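PDB 6X1J: probable intron-encoded endonuclease 1 from Wickerhamomyces canadensis, which cleaves DNA at a specific recognition sequence as a LAGLIDADG homing endonuclease involved in homing of the mitochondrial 21S rRNA gene intron. Local coordinates for residues E38-D47 against T137-D148. Residues are numbered along the deposited sequence; the frame is centred on the assembly and turned at random.
With K (potassium ion), chain E; K (potassium ion), chain D; nucleotides of chain C; nucleotides of chain B.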
loop_
_atom_site.group_PDB
_atom_site.type_symbol
_atom_site.label_atom_id
_atom_site.label_comp_id
_atom_site.label_asym_id
_atom_site.label_seq_id
_atom_site.Cartn_x
_atom_site.Cartn_y
_atom_site.Cartn_z
ATOM N N GLU A 38 9.596 3.612 -1.760
ATOM C CA GLU A 38 8.888 3.248 -3.023
ATOM C C GLU A 38 7.820 2.218 -2.701
ATOM O O GLU A 38 6.703 2.360 -3.204
ATOM C CB GLU A 38 9.845 2.781 -4.128
ATOM C CG GLU A 38 10.800 3.884 -4.565
ATOM C CD GLU A 38 11.862 3.471 -5.573
ATOM O OE1 GLU A 38 11.710 2.413 -6.230
ATOM O OE2 GLU A 38 12.839 4.223 -5.716
ATOM N N THR A 39 8.118 1.242 -1.843
ATOM C CA THR A 39 7.085 0.304 -1.349
ATOM C C THR A 39 5.929 1.128 -0.747
ATOM O O THR A 39 4.747 0.876 -1.049
ATOM C CB THR A 39 7.680 -0.679 -0.325
ATOM O OG1 THR A 39 8.716 -1.452 -0.943
ATOM C CG2 THR A 39 6.603 -1.576 0.210
ATOM N N LEU A 40 6.270 2.063 0.120
ATOM C CA LEU A 40 5.292 2.720 1.013
ATOM C C LEU A 40 4.427 3.653 0.151
ATOM O O LEU A 40 3.234 3.851 0.462
ATOM C CB LEU A 40 6.048 3.504 2.090
ATOM C CG LEU A 40 5.170 4.368 3.001
ATOM C CD1 LEU A 40 4.004 3.583 3.566
ATOM C CD2 LEU A 40 5.955 4.973 4.143
ATOM N N ILE A 41 4.985 4.192 -0.914
ATOM C CA ILE A 41 4.164 5.058 -1.826
ATOM C C ILE A 41 3.039 4.189 -2.403
ATOM O O ILE A 41 1.878 4.658 -2.454
ATOM C CB ILE A 41 5.044 5.713 -2.906
ATOM C CG1 ILE A 41 5.862 6.846 -2.284
ATOM C CG2 ILE A 41 4.228 6.167 -4.108
ATOM C CD1 ILE A 41 7.170 7.077 -2.997
ATOM N N GLY A 42 3.363 2.977 -2.824
ATOM C CA GLY A 42 2.340 2.026 -3.300
ATOM C C GLY A 42 1.316 1.723 -2.219
ATOM O O GLY A 42 0.098 1.731 -2.531
ATOM N N ASN A 43 1.764 1.449 -0.988
ATOM C CA ASN A 43 0.873 0.948 0.083
ATOM C C ASN A 43 -0.112 2.052 0.481
ATOM O O ASN A 43 -1.225 1.714 0.935
ATOM C CB ASN A 43 1.684 0.405 1.253
ATOM C CG ASN A 43 2.249 -0.980 0.992
ATOM O OD1 ASN A 43 3.428 -1.205 1.259
ATOM N ND2 ASN A 43 1.437 -1.903 0.463
ATOM N N ILE A 44 0.285 3.326 0.388
ATOM C CA ILE A 44 -0.546 4.497 0.835
ATOM C C ILE A 44 -1.675 4.672 -0.177
ATOM O O ILE A 44 -2.845 4.873 0.223
ATOM C CB ILE A 44 0.306 5.768 0.986
ATOM C CG1 ILE A 44 1.354 5.570 2.075
ATOM C CG2 ILE A 44 -0.587 6.973 1.234
ATOM C CD1 ILE A 44 2.432 6.646 2.138
ATOM N N LEU A 45 -1.342 4.520 -1.441
ATOM C CA LEU A 45 -2.344 4.490 -2.553
ATOM C C LEU A 45 -3.275 3.304 -2.298
ATOM O O LEU A 45 -4.484 3.469 -2.450
ATOM C CB LEU A 45 -1.582 4.383 -3.880
ATOM C CG LEU A 45 -0.883 5.684 -4.305
ATOM C CD1 LEU A 45 0.118 5.424 -5.425
ATOM C CD2 LEU A 45 -1.925 6.749 -4.734
ATOM N N GLY A 46 -2.720 2.207 -1.761
ATOM C CA GLY A 46 -3.444 0.971 -1.416
ATOM C C GLY A 46 -4.036 0.926 -0.011
ATOM O O GLY A 46 -4.902 1.759 0.309
ATOM N N ASP A 47 -3.615 -0.068 0.785
ATOM C CA ASP A 47 -4.329 -0.579 1.983
ATOM C C ASP A 47 -3.804 0.023 3.306
ATOM O O ASP A 47 -4.427 -0.228 4.374
ATOM C CB ASP A 47 -4.197 -2.100 1.982
ATOM C CG ASP A 47 -5.048 -2.765 0.904
ATOM O OD1 ASP A 47 -6.091 -2.191 0.523
ATOM O OD2 ASP A 47 -4.620 -3.791 0.396
ATOM N N THR A 137 7.474 4.560 -8.712
ATOM C CA THR A 137 8.284 3.652 -9.564
ATOM C C THR A 137 7.470 2.353 -9.824
ATOM O O THR A 137 6.354 2.185 -9.304
ATOM C CB THR A 137 9.663 3.409 -8.917
ATOM O OG1 THR A 137 9.492 2.539 -7.797
ATOM C CG2 THR A 137 10.323 4.705 -8.471
ATOM N N GLU A 138 7.996 1.467 -10.638
ATOM C CA GLU A 138 7.384 0.123 -10.855
ATOM C C GLU A 138 7.259 -0.635 -9.522
ATOM O O GLU A 138 6.194 -1.266 -9.349
ATOM C CB GLU A 138 8.212 -0.725 -11.823
ATOM C CG GLU A 138 8.343 -0.129 -13.209
ATOM C CD GLU A 138 9.588 0.712 -13.387
ATOM O OE1 GLU A 138 10.171 1.170 -12.341
ATOM O OE2 GLU A 138 9.956 0.919 -14.561
ATOM N N ARG A 139 8.216 -0.487 -8.573
ATOM C CA ARG A 139 8.084 -1.118 -7.243
ATOM C C ARG A 139 6.795 -0.575 -6.605
ATOM O O ARG A 139 5.973 -1.410 -6.153
ATOM C CB ARG A 139 9.362 -0.957 -6.403
ATOM C CG ARG A 139 9.327 -1.676 -5.053
ATOM C CD ARG A 139 10.572 -1.428 -4.191
ATOM N NE ARG A 139 11.781 -2.036 -4.737
ATOM C CZ ARG A 139 12.220 -3.259 -4.440
ATOM N NH1 ARG A 139 11.533 -4.031 -3.602
ATOM N NH2 ARG A 139 13.322 -3.706 -5.027
ATOM N N SER A 140 6.589 0.755 -6.599
ATOM C CA SER A 140 5.371 1.408 -6.037
ATOM C C SER A 140 4.132 0.837 -6.739
ATOM O O SER A 140 3.136 0.507 -6.041
ATOM C CB SER A 140 5.364 2.958 -6.163
ATOM O OG SER A 140 6.595 3.567 -5.777
ATOM N N LEU A 141 4.174 0.752 -8.066
ATOM C CA LEU A 141 3.011 0.238 -8.868
ATOM C C LEU A 141 2.619 -1.169 -8.406
ATOM O O LEU A 141 1.397 -1.432 -8.323
ATOM C CB LEU A 141 3.356 0.162 -10.353
ATOM C CG LEU A 141 3.291 1.462 -11.145
ATOM C CD1 LEU A 141 3.608 1.158 -12.593
ATOM C CD2 LEU A 141 1.927 2.111 -11.017
ATOM N N ALA A 142 3.607 -2.030 -8.113
ATOM C CA ALA A 142 3.371 -3.448 -7.726
ATOM C C ALA A 142 2.632 -3.495 -6.401
ATOM O O ALA A 142 1.687 -4.287 -6.259
ATOM C CB ALA A 142 4.662 -4.230 -7.634
ATOM N N TYR A 143 3.076 -2.701 -5.446
ATOM C CA TYR A 143 2.454 -2.650 -4.099
ATOM C C TYR A 143 1.040 -2.076 -4.215
ATOM O O TYR A 143 0.132 -2.614 -3.586
ATOM C CB TYR A 143 3.432 -2.003 -3.100
ATOM C CG TYR A 143 4.542 -2.949 -2.701
ATOM C CD1 TYR A 143 4.350 -3.926 -1.724
ATOM C CD2 TYR A 143 5.754 -2.965 -3.380
ATOM C CE1 TYR A 143 5.346 -4.854 -1.393
ATOM C CE2 TYR A 143 6.755 -3.889 -3.070
ATOM C CZ TYR A 143 6.550 -4.839 -2.084
ATOM O OH TYR A 143 7.558 -5.720 -1.789
ATOM N N TRP A 144 0.851 -1.000 -4.980
ATOM C CA TRP A 144 -0.483 -0.409 -5.228
ATOM C C TRP A 144 -1.375 -1.509 -5.790
ATOM O O TRP A 144 -2.493 -1.685 -5.321
ATOM C CB TRP A 144 -0.345 0.708 -6.225
ATOM C CG TRP A 144 -1.579 1.496 -6.469
ATOM C CD1 TRP A 144 -2.730 1.531 -5.738
ATOM C CD2 TRP A 144 -1.683 2.522 -7.459
ATOM N NE1 TRP A 144 -3.570 2.480 -6.253
ATOM C CE2 TRP A 144 -2.952 3.095 -7.313
ATOM C CE3 TRP A 144 -0.824 2.977 -8.471
ATOM C CZ2 TRP A 144 -3.385 4.135 -8.145
ATOM C CZ3 TRP A 144 -1.260 3.969 -9.317
ATOM C CH2 TRP A 144 -2.520 4.546 -9.140
ATOM N N PHE A 145 -0.852 -2.261 -6.735
ATOM C CA PHE A 145 -1.629 -3.340 -7.396
ATOM C C PHE A 145 -1.926 -4.501 -6.420
ATOM O O PHE A 145 -3.067 -5.005 -6.385
ATOM C CB PHE A 145 -0.936 -3.786 -8.693
ATOM C CG PHE A 145 -1.799 -4.759 -9.472
ATOM C CD1 PHE A 145 -2.871 -4.307 -10.223
ATOM C CD2 PHE A 145 -1.613 -6.124 -9.347
ATOM C CE1 PHE A 145 -3.740 -5.200 -10.833
ATOM C CE2 PHE A 145 -2.473 -7.015 -9.977
ATOM C CZ PHE A 145 -3.532 -6.551 -10.715
ATOM N N MET A 146 -0.982 -4.950 -5.584
ATOM C CA MET A 146 -1.277 -6.080 -4.653
ATOM C C MET A 146 -2.341 -5.610 -3.659
ATOM O O MET A 146 -3.250 -6.379 -3.307
ATOM C CB MET A 146 -0.010 -6.570 -3.941
ATOM C CG MET A 146 1.017 -7.152 -4.918
ATOM S SD MET A 146 2.473 -7.975 -4.175
ATOM C CE MET A 146 3.630 -6.621 -3.970
ATOM N N ASP A 147 -2.310 -4.340 -3.302
ATOM C CA ASP A 147 -3.273 -3.745 -2.342
ATOM C C ASP A 147 -4.639 -3.625 -3.022
ATOM O O ASP A 147 -5.582 -4.375 -2.616
ATOM C CB ASP A 147 -2.728 -2.427 -1.813
ATOM C CG ASP A 147 -1.605 -2.572 -0.795
ATOM O OD1 ASP A 147 -1.183 -3.728 -0.536
ATOM O OD2 ASP A 147 -1.181 -1.533 -0.236
ATOM N N ASP A 148 -4.726 -2.795 -4.067
ATOM C CA ASP A 148 -6.009 -2.255 -4.609
ATOM C C ASP A 148 -6.294 -2.770 -6.027
ATOM O O ASP A 148 -7.273 -2.316 -6.656
ATOM C CB ASP A 148 -5.954 -0.728 -4.504
ATOM C CG ASP A 148 -6.503 -0.261 -3.173
ATOM O OD1 ASP A 148 -6.424 -1.041 -2.217
ATOM O OD2 ASP A 148 -7.028 0.861 -3.099
HETATM K K K E . -7.130 2.576 -0.900
HETATM K K K D . -7.179 -4.515 -0.927
ATOM P P DC C 17 -9.415 -2.376 -2.342
ATOM O OP1 DC C 17 -8.833 -2.356 -0.979
ATOM O OP2 DC C 17 -9.114 -1.233 -3.251
ATOM O "O5'" DC C 17 -9.005 -3.770 -3.004
ATOM C "C5'" DC C 17 -9.363 -4.240 -4.338
ATOM C "C4'" DC C 17 -10.174 -5.515 -4.228
ATOM O "O4'" DC C 17 -11.576 -5.232 -3.950
ATOM C "C3'" DC C 17 -10.156 -6.496 -5.403
ATOM O "O3'" DC C 17 -9.875 -7.813 -4.865
ATOM C "C2'" DC C 17 -11.543 -6.336 -5.998
ATOM C "C1'" DC C 17 -12.412 -5.984 -4.815
ATOM N N1 DC C 17 -13.618 -5.166 -5.125
ATOM C C2 DC C 17 -14.857 -5.472 -4.531
ATOM O O2 DC C 17 -14.944 -6.453 -3.772
ATOM N N3 DC C 17 -15.929 -4.692 -4.801
ATOM C C4 DC C 17 -15.795 -3.623 -5.587
ATOM N N4 DC C 17 -16.884 -2.895 -5.846
ATOM C C5 DC C 17 -14.548 -3.278 -6.181
ATOM C C6 DC C 17 -13.491 -4.055 -5.906
ATOM P P DC B 15 -8.956 -0.009 1.354
ATOM O OP1 DC B 15 -10.321 0.391 0.941
ATOM O OP2 DC B 15 -7.774 0.014 0.409
ATOM O "O5'" DC B 15 -8.760 0.984 2.545
ATOM C "C5'" DC B 15 -7.550 1.351 3.184
ATOM C "C4'" DC B 15 -8.103 2.387 4.131
ATOM O "O4'" DC B 15 -9.033 1.774 5.054
ATOM C "C3'" DC B 15 -7.196 3.334 4.929
ATOM O "O3'" DC B 15 -7.648 4.573 4.351
ATOM C "C2'" DC B 15 -7.447 2.898 6.365
ATOM C "C1'" DC B 15 -8.883 2.360 6.331
ATOM N N1 DC B 15 -9.200 1.330 7.339
ATOM C C2 DC B 15 -10.349 1.474 8.135
ATOM O O2 DC B 15 -11.076 2.464 7.969
ATOM N N3 DC B 15 -10.616 0.544 9.077
ATOM C C4 DC B 15 -9.821 -0.521 9.207
ATOM N N4 DC B 15 -10.123 -1.413 10.144
ATOM C C5 DC B 15 -8.666 -0.706 8.391
ATOM C C6 DC B 15 -8.378 0.249 7.502
HETATM O O HOH W 1 13.348 0.098 -5.355
HETATM O O HOH W 2 9.826 -3.842 -1.480
HETATM O O HOH W 3 -6.028 3.060 -4.694
HETATM O O HOH W 4 -8.646 -6.650 -1.272
HETATM O O HOH W 5 -10.407 -4.552 -0.206
HETATM O O HOH W 6 -7.274 4.380 1.331
HETATM O O HOH W 7 -9.682 1.446 -1.865
HETATM O O HOH W 8 -8.691 4.166 -3.172
#
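Asn43 and the backbone N of Asp47 hold one carboxylate oxygen of Asp147 between them. Asn43 ND2 donates in its own amide plane to the syn side of Asp147 OD2 (2.7 Å, N-H...O 170°), while Asp47 N reaches Asp147 OD2 from the opposite face of the carboxylate at 3.0 Å. Tyr70 OH bonds Asp147 OD1, so both oxygens are engaged and the group's rotation is fixed. With an alanine in place of Asp147, Asn43 ND2 and Asp47 N would probably lose their shared acceptor. At the other end, Ser140 OG donates to Glu38 O, and Thr137 OG1 meets Glu38 OE1 from above the carboxylate plane (2.7 Å). Helices 38-45 and 138-148 are the paired LAGLIDADG helices, which pack the two halves of the fold together and bring their C-terminal acidic residues to the DNA; they cross at -33° with axes 6.9 Å apart. Gly42 permits this closeness: its CA lies 3.2 Å from Ser140 O, where a side chain would clash. CH-pi contacts flank the glycine. Thr39 CG2 sits centrally over one Tyr143 ring face, with Met146 CE over the other; Leu45 CB covers the five-membered ring of Trp144 at 3.6 Å. At the C-terminal ends of the helices, two potassium ions join protein to DNA. One is bound by Gly46 O, Asp148 OD2 and the DC15 phosphate of chain B; the other takes both Asp47 carboxylate oxygens, Asp147 O and DC17 OP1 of chain C.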